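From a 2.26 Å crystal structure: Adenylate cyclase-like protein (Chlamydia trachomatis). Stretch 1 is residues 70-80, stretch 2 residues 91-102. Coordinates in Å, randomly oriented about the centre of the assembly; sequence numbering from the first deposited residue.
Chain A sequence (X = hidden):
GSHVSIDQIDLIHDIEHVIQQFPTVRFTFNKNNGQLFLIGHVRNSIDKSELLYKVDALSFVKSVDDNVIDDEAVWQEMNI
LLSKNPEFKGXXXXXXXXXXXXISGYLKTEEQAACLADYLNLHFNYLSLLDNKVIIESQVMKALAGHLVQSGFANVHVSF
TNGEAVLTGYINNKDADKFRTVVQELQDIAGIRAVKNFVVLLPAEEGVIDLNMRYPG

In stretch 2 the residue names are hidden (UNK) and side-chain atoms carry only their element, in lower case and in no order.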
ATOM      1  N   ASP A  70       6.992  19.532   5.243  1.00 20.93           N
ATOM      2  CA  ASP A  70       5.875  18.948   5.962  1.00 21.22           C
ATOM      3  C   ASP A  70       5.331  17.770   5.109  1.00 20.09           C
ATOM      4  O   ASP A  70       4.655  17.937   4.093  1.00 20.34           O
ATOM      5  CB  ASP A  70       4.842  20.046   6.182  1.00 21.33           C
ATOM      6  CG  ASP A  70       3.499  19.529   6.698  1.00 22.42           C
ATOM      7  OD1 ASP A  70       3.325  18.308   6.760  1.00 22.84           O
ATOM      8  OD2 ASP A  70       2.631  20.376   7.068  1.00 24.20           O
ATOM      9  N   ASP A  71       5.693  16.565   5.467  1.00 19.82           N
ATOM     10  CA  ASP A  71       5.337  15.414   4.649  1.00 20.31           C
ATOM     11  C   ASP A  71       3.823  15.246   4.501  1.00 23.01           C
ATOM     12  O   ASP A  71       3.361  14.773   3.450  1.00 22.09           O
ATOM     13  CB  ASP A  71       5.974  14.152   5.189  1.00 20.11           C
ATOM     14  CG  ASP A  71       7.476  14.094   4.963  1.00 20.23           C
ATOM     15  OD1 ASP A  71       8.024  14.879   4.169  1.00 21.98           O
ATOM     16  OD2 ASP A  71       8.130  13.217   5.551  1.00 20.14           O
ATOM     17  N   GLU A  72       3.052  15.662   5.514  1.00 20.55           N
ATOM     18  CA  GLU A  72       1.569  15.538   5.468  1.00 20.70           C
ATOM     19  C   GLU A  72       0.945  16.377   4.340  1.00 21.20           C
ATOM     20  O   GLU A  72       0.034  15.923   3.678  1.00 20.86           O
ATOM     21  CB  GLU A  72       0.960  15.938   6.822  1.00 20.24           C
ATOM     22  CG  GLU A  72      -0.473  15.589   7.055  1.00 20.09           C
ATOM     23  CD  GLU A  72      -1.027  16.137   8.398  1.00 20.96           C
ATOM     24  OE1 GLU A  72      -1.099  17.405   8.666  1.00 19.18           O
ATOM     25  OE2 GLU A  72      -1.388  15.255   9.195  1.00 19.21           O
ATOM     26  N   ALA A  73       1.409  17.609   4.180  1.00 20.03           N
ATOM     27  CA  ALA A  73       0.971  18.500   3.107  1.00 20.04           C
ATOM     28  C   ALA A  73       1.313  17.827   1.800  1.00 17.97           C
ATOM     29  O   ALA A  73       0.528  17.846   0.906  1.00 17.83           O
ATOM     30  CB  ALA A  73       1.661  19.879   3.181  1.00 19.02           C
ATOM     31  N   VAL A  74       2.493  17.221   1.724  1.00 17.27           N
ATOM     32  CA  VAL A  74       2.935  16.480   0.527  1.00 15.13           C
ATOM     33  C   VAL A  74       2.062  15.331   0.099  1.00 14.97           C
ATOM     34  O   VAL A  74       1.545  15.352  -1.036  1.00 13.07           O
ATOM     35  CB  VAL A  74       4.378  16.021   0.596  1.00 15.54           C
ATOM     36  CG1 VAL A  74       4.741  15.266  -0.669  1.00 16.55           C
ATOM     37  CG2 VAL A  74       5.346  17.231   0.783  1.00 15.94           C
ATOM     38  N   TRP A  75       1.800  14.366   0.967  1.00 15.83           N
ATOM     39  CA  TRP A  75       0.920  13.270   0.532  1.00 16.99           C
ATOM     40  C   TRP A  75      -0.534  13.636   0.446  1.00 19.22           C
ATOM     41  O   TRP A  75      -1.255  13.021  -0.348  1.00 18.99           O
ATOM     42  CB  TRP A  75       1.150  11.929   1.286  1.00 18.25           C
ATOM     43  CG  TRP A  75       0.993  11.938   2.753  1.00 17.74           C
ATOM     44  CD1 TRP A  75       1.991  11.994   3.666  1.00 17.58           C
ATOM     45  CD2 TRP A  75      -0.240  11.848   3.490  1.00 18.33           C
ATOM     46  NE1 TRP A  75       1.462  11.995   4.957  1.00 18.60           N
ATOM     47  CE2 TRP A  75       0.091  11.901   4.874  1.00 19.11           C
ATOM     48  CE3 TRP A  75      -1.577  11.787   3.127  1.00 18.37           C
ATOM     49  CZ2 TRP A  75      -0.898  11.858   5.906  1.00 19.33           C
ATOM     50  CZ3 TRP A  75      -2.589  11.754   4.168  1.00 19.93           C
ATOM     51  CH2 TRP A  75      -2.210  11.759   5.544  1.00 18.78           C
ATOM     52  N   GLN A  76      -1.016  14.596   1.268  1.00 19.43           N
ATOM     53  CA  GLN A  76      -2.406  15.028   1.126  1.00 19.50           C
ATOM     54  C   GLN A  76      -2.639  15.709  -0.276  1.00 19.47           C
ATOM     55  O   GLN A  76      -3.668  15.510  -0.900  1.00 17.42           O
ATOM     56  CB  GLN A  76      -2.794  15.999   2.229  1.00 19.91           C
ATOM     57  CG  GLN A  76      -3.120  15.294   3.544  1.00 20.87           C
ATOM     58  CD  GLN A  76      -3.417  16.287   4.657  1.00 24.45           C
ATOM     59  OE1 GLN A  76      -3.013  17.467   4.582  1.00 27.05           O
ATOM     60  NE2 GLN A  76      -4.065  15.800   5.744  1.00 24.81           N
ATOM     61  N   GLU A  77      -1.705  16.572  -0.660  1.00 19.56           N
ATOM     62  CA  GLU A  77      -1.708  17.231  -1.951  1.00 23.88           C
ATOM     63  C   GLU A  77      -1.763  16.154  -3.044  1.00 21.61           C
ATOM     64  O   GLU A  77      -2.612  16.191  -3.872  1.00 23.43           O
ATOM     65  CB  GLU A  77      -0.470  18.122  -2.090  1.00 29.47           C
ATOM     66  CG  GLU A  77      -0.268  18.737  -3.479  1.00 40.34           C
ATOM     67  CD  GLU A  77       1.168  18.635  -4.037  1.00 54.66           C
ATOM     68  OE1 GLU A  77       2.153  18.968  -3.307  1.00 57.42           O
ATOM     69  OE2 GLU A  77       1.319  18.227  -5.235  1.00 67.14           O
ATOM     70  N   MET A  78      -0.904  15.163  -2.998  1.00 20.61           N
ATOM     71  CA  MET A  78      -0.880  14.119  -4.021  1.00 22.56           C
ATOM     72  C   MET A  78      -2.203  13.331  -4.089  1.00 21.00           C
ATOM     73  O   MET A  78      -2.672  12.999  -5.171  1.00 16.97           O
ATOM     74  CB  MET A  78       0.354  13.187  -3.788  1.00 24.47           C
ATOM     75  CG  MET A  78       0.720  12.171  -4.907  1.00 32.21           C
ATOM     76  SD  MET A  78       1.108  12.730  -6.657  1.00 36.76           S
ATOM     77  CE  MET A  78       1.753  14.361  -6.368  1.00 37.36           C
ATOM     78  N   ASN A  79      -2.814  13.063  -2.928  1.00 20.26           N
ATOM     79  CA  ASN A  79      -4.080  12.348  -2.854  1.00 19.46           C
ATOM     80  C   ASN A  79      -5.162  13.145  -3.462  1.00 20.10           C
ATOM     81  O   ASN A  79      -6.077  12.561  -4.031  1.00 18.74           O
ATOM     82  CB  ASN A  79      -4.487  12.017  -1.395  1.00 19.41           C
ATOM     83  CG  ASN A  79      -3.633  10.924  -0.816  1.00 21.02           C
ATOM     84  OD1 ASN A  79      -2.961  10.223  -1.582  1.00 19.44           O
ATOM     85  ND2 ASN A  79      -3.606  10.781   0.559  1.00 19.91           N
ATOM     86  N   ILE A  80      -5.093  14.475  -3.317  1.00 19.85           N
ATOM     87  CA  ILE A  80      -6.073  15.338  -3.994  1.00 21.24           C
ATOM     88  C   ILE A  80      -5.906  15.152  -5.532  1.00 24.05           C
ATOM     89  O   ILE A  80      -6.906  15.012  -6.238  1.00 26.10           O
ATOM     90  CB  ILE A  80      -5.971  16.816  -3.558  1.00 19.41           C
ATOM     91  CG1 ILE A  80      -6.474  17.009  -2.132  1.00 19.41           C
ATOM     92  CG2 ILE A  80      -6.744  17.725  -4.492  1.00 21.15           C
ATOM     93  CD1 ILE A  80      -6.170  18.399  -1.559  1.00 18.18           C
ATOM     94  N   UNK A  91      -6.162   4.710  -5.708  1.00 31.69           N
ATOM     95  CA  UNK A  91      -4.770   4.809  -5.295  1.00 32.06           C
ATOM     96  C   UNK A  91      -4.601   5.972  -4.276  1.00 29.68           C
ATOM     97  O   UNK A  91      -5.040   7.094  -4.529  1.00 26.99           O
ATOM     98  c   UNK A  91      -3.908   5.138  -6.547  1.00 29.88           C
ATOM     99  c   UNK A  91      -4.144   4.133  -7.695  1.00 29.16           C
ATOM    100  c   UNK A  91      -2.422   5.293  -6.194  1.00 31.55           C
ATOM    101  c   UNK A  91      -3.818   2.699  -7.324  1.00 32.86           C
ATOM    102  N   UNK A  92      -3.907   5.715  -3.171  1.00 28.73           N
ATOM    103  CA  UNK A  92      -3.532   6.771  -2.248  1.00 26.26           C
ATOM    104  C   UNK A  92      -2.103   6.680  -1.732  1.00 25.29           C
ATOM    105  O   UNK A  92      -1.467   5.649  -1.822  1.00 24.24           O
ATOM    106  o   UNK A  92      -4.507   5.573  -0.437  1.00 28.93           O
ATOM    107  c   UNK A  92      -4.485   6.797  -1.079  1.00 27.96           C
ATOM    108  N   UNK A  93      -1.634   7.795  -1.180  1.00 21.35           N
ATOM    109  CA  UNK A  93      -0.291   7.946  -0.686  1.00 23.70           C
ATOM    110  C   UNK A  93      -0.334   8.348   0.805  1.00 24.89           C
ATOM    111  O   UNK A  93      -1.203   9.148   1.233  1.00 25.27           O
ATOM    112  c   UNK A  93       0.467   9.013  -1.473  1.00 24.56           C
ATOM    113  c   UNK A  93       3.172   9.260  -3.366  1.00 26.05           C
ATOM    114  s   UNK A  93       2.828  10.402  -2.037  1.00 29.57           S
ATOM    115  c   UNK A  93       1.905   9.252  -0.991  1.00 27.40           C
ATOM    116  N   UNK A  94       0.612   7.779   1.534  1.00 24.79           N
ATOM    117  CA  UNK A  94       0.829   7.976   2.957  1.00 30.58           C
ATOM    118  C   UNK A  94       2.343   8.055   3.183  1.00 25.60           C
ATOM    119  O   UNK A  94       3.126   7.953   2.249  1.00 21.92           O
ATOM    120  o   UNK A  94      -2.066   8.274   5.331  1.00 60.19           O
ATOM    121  c   UNK A  94       0.240   6.818   3.816  1.00 31.93           C
ATOM    122  c   UNK A  94      -2.187   7.789   4.183  1.00 49.30           C
ATOM    123  n   UNK A  94      -3.156   8.210   3.305  1.00 44.07           N
ATOM    124  c   UNK A  94      -1.276   6.610   3.710  1.00 44.18           C
ATOM    125  N   UNK A  95       2.704   8.269   4.437  1.00 22.56           N
ATOM    126  CA  UNK A  95       4.054   8.315   4.895  1.00 23.90           C
ATOM    127  C   UNK A  95       4.124   7.727   6.302  1.00 26.57           C
ATOM    128  O   UNK A  95       3.629   8.369   7.227  1.00 24.30           O
ATOM    129  c   UNK A  95       4.513   9.748   5.025  1.00 22.51           C
ATOM    130  o   UNK A  95       5.820   9.732   5.609  1.00 22.64           O
ATOM    131  N   UNK A  96       4.756   6.542   6.467  1.00 26.28           N
ATOM    132  CA  UNK A  96       4.803   5.955   7.805  1.00 27.81           C
ATOM    133  C   UNK A  96       5.947   6.584   8.629  1.00 30.49           C
ATOM    134  O   UNK A  96       6.035   6.411   9.821  1.00 28.96           O
ATOM    135  c   UNK A  96       5.866   4.532   6.266  1.00 27.29           C
ATOM    136  c   UNK A  96       5.072   4.487   7.524  1.00 25.83           C
ATOM    137  c   UNK A  96       5.212   5.592   5.443  1.00 26.32           C
ATOM    138  N   UNK A  97       6.828   7.321   7.986  1.00 31.44           N
ATOM    139  CA  UNK A  97       7.768   8.125   8.754  1.00 31.21           C
ATOM    140  C   UNK A  97       8.450   9.197   7.922  1.00 27.88           C
ATOM    141  O   UNK A  97       8.470   9.109   6.700  1.00 27.33           O
ATOM    142  o   UNK A  97      11.027   4.501   9.057  1.00 50.03           O
ATOM    143  c   UNK A  97       8.790   7.259   9.455  1.00 33.27           C
ATOM    144  o   UNK A  97      11.409   6.567   9.695  1.00 53.43           O
ATOM    145  c   UNK A  97      10.692   5.699   9.163  1.00 44.00           C
ATOM    146  c   UNK A  97       9.361   6.137   8.634  1.00 38.19           C
ATOM    147  N   UNK A  98       8.999  10.214   8.604  1.00 27.99           N
ATOM    148  CA  UNK A  98       9.619  11.348   7.950  1.00 25.10           C
ATOM    149  C   UNK A  98      10.527  10.875   6.800  1.00 22.64           C
ATOM    150  O   UNK A  98      11.332   9.980   6.974  1.00 22.17           O
ATOM    151  c   UNK A  98       9.487  11.758  10.297  1.00 26.69           C
ATOM    152  c   UNK A  98      10.404  12.002   9.091  1.00 27.00           C
ATOM    153  c   UNK A  98       8.990  10.364  10.091  1.00 26.51           C
ATOM    154  N   UNK A  99      10.302  11.405   5.598  1.00 20.10           N
ATOM    155  CA  UNK A  99      11.128  11.058   4.482  1.00 19.02           C
ATOM    156  C   UNK A  99      10.830   9.734   3.801  1.00 19.72           C
ATOM    157  O   UNK A  99      11.526   9.405   2.864  1.00 21.96           O
ATOM    158  N   UNK A 100       9.795   9.013   4.197  1.00 19.99           N
ATOM    159  CA  UNK A 100       9.406   7.771   3.507  1.00 23.19           C
ATOM    160  C   UNK A 100       7.959   7.932   3.051  1.00 21.45           C
ATOM    161  O   UNK A 100       7.077   8.170   3.901  1.00 16.62           O
ATOM    162  c   UNK A 100      11.951   6.103   4.278  1.00 31.62           C
ATOM    163  c   UNK A 100       9.114   5.272   3.601  1.00 30.20           C
ATOM    164  c   UNK A 100      10.737   6.281   5.163  1.00 32.87           C
ATOM    165  c   UNK A 100       9.409   6.510   4.418  1.00 28.17           C
ATOM    166  N   UNK A 101       7.727   7.794   1.727  1.00 18.89           N
ATOM    167  CA  UNK A 101       6.376   7.827   1.155  1.00 17.52           C
ATOM    168  C   UNK A 101       6.003   6.436   0.589  1.00 20.50           C
ATOM    169  O   UNK A 101       6.843   5.764  -0.027  1.00 20.65           O
ATOM    170  c   UNK A 101       5.600  12.217   1.684  1.00 14.32           C
ATOM    171  c   UNK A 101       5.425  10.970   1.173  1.00 15.13           C
ATOM    172  c   UNK A 101       6.815  12.795   1.582  1.00 14.22           C
ATOM    173  c   UNK A 101       6.254   8.892   0.045  1.00 16.21           C
ATOM    174  c   UNK A 101       7.843  12.130   0.988  1.00 13.99           C
ATOM    175  c   UNK A 101       6.453  10.293   0.551  1.00 15.31           C
ATOM    176  c   UNK A 101       7.667  10.863   0.523  1.00 13.80           C
ATOM    177  N   UNK A 102       4.732   6.048   0.788  1.00 19.82           N
ATOM    178  CA  UNK A 102       4.205   4.748   0.417  1.00 21.06           C
ATOM    179  C   UNK A 102       2.944   4.957  -0.410  1.00 21.02           C
ATOM    180  O   UNK A 102       2.049   5.684   0.010  1.00 18.41           O
ATOM    181  c   UNK A 102       3.823   3.925   1.655  1.00 22.04           C
ATOM    182  c   UNK A 102       5.051   3.670   2.535  1.00 23.92           C
ATOM    183  c   UNK A 102       3.204   2.591   1.241  1.00 22.76           C
TER
HETATM  184  O   HOH W   1       6.013  11.416   7.640  1.00 32.65           O

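Position 91 carries four carbons, forked at the first, with one arm two carbons long. That branching is isoleucine, and Ile91 makes no contact with the helix.

Position 92 has one carbon followed by one oxygen, the pattern of serine. The CB of Ser92 lies 3.8 Å from Asn79 OD1, and its CA is nearer, at 3.6 Å from the same oxygen.

At 93 the side chain is an unbranched run of two carbons, a sulfur and a terminal carbon, which only methionine matches. Its backbone is gripped twice by one amide: Met93 N donates to Asn79 OD1 (2.8 Å, 155°), and Asn79 ND2 donates to Met93 O (3.0 Å, 152°). The extended side chain (chi1 and chi2 both t) packs CG against Trp75 CB at 3.6 Å and SD against Met78 CG at 4.0 Å.

Position 94 shows three carbons, the third bearing one oxygen and one nitrogen. A terminal amide on a three-carbon chain is glutamine. CA-to-CB points away from the helix, yet two m rotamers fold the chain back, bringing OE1 of Gln94 to 3.5 Å from Trp75 CH2, over the ring face. Its CA also sits over the indole, 4.1 Å from the centroid of the five-membered ring of Trp75 and 15° off the normal, a CH-pi contact.

One carbon and one oxygen at 95 again give serine. The CB of Ser95 is 3.6 Å from Trp75 CD1. Its OG donates to the backbone O of position 100 at 2.6 Å and accepts from water 1 at 2.6 Å; that water also donates weakly to Asp71 OD2 at 3.5 Å.

At 96, three carbons close a ring onto the backbone nitrogen: proline. Pro96 marks the corner of the chain and does not touch the helix.

Position 97 has three carbons, the third carrying two oxygens, hence glutamate. The CA-to-CB bond of Glu97 points away from the helix.

At 98 three carbons again close a ring onto the backbone N, so this too is proline. Pro98 CA lies 3.4 Å from Asp71 OD2.

Position 99 has no side-chain atoms, so it is glycine, and its phi of 80° suits that residue within the type II turn from Glu97 to position 100. Gly99 N donates to Asp71 OD2 at 2.8 Å and 170°, nearly linear.

Four carbons at 100, forked at the first with one two-carbon arm, again mean isoleucine; the CA-to-CB bond of Ile100 points away.

At 101, one carbon leads to a six-carbon ring, phenylalanine. CZ of Phe101 lies 3.9 Å from Val74 CG1, while its CE1 approaches Trp75 CD1 at 4.1 Å.

Three carbons at 102, one carrying the other two, define valine; Val102 is out of reach.

The contact buries 506 Å² in total. The axes of helix 71-80 and strand 92-95 run antiparallel (174°) and approach to 7.4 Å. Asp71, in the first turn of the helix, accepts from Gly99 N in the turn, and Asn79, two turns on, pairs with N and O of Met93 in the strand. Between them Val74, Trp75 and Met78 pack against Met93 and Phe101.

Stretch 2 (91-102) ISMQSPEPGIFV
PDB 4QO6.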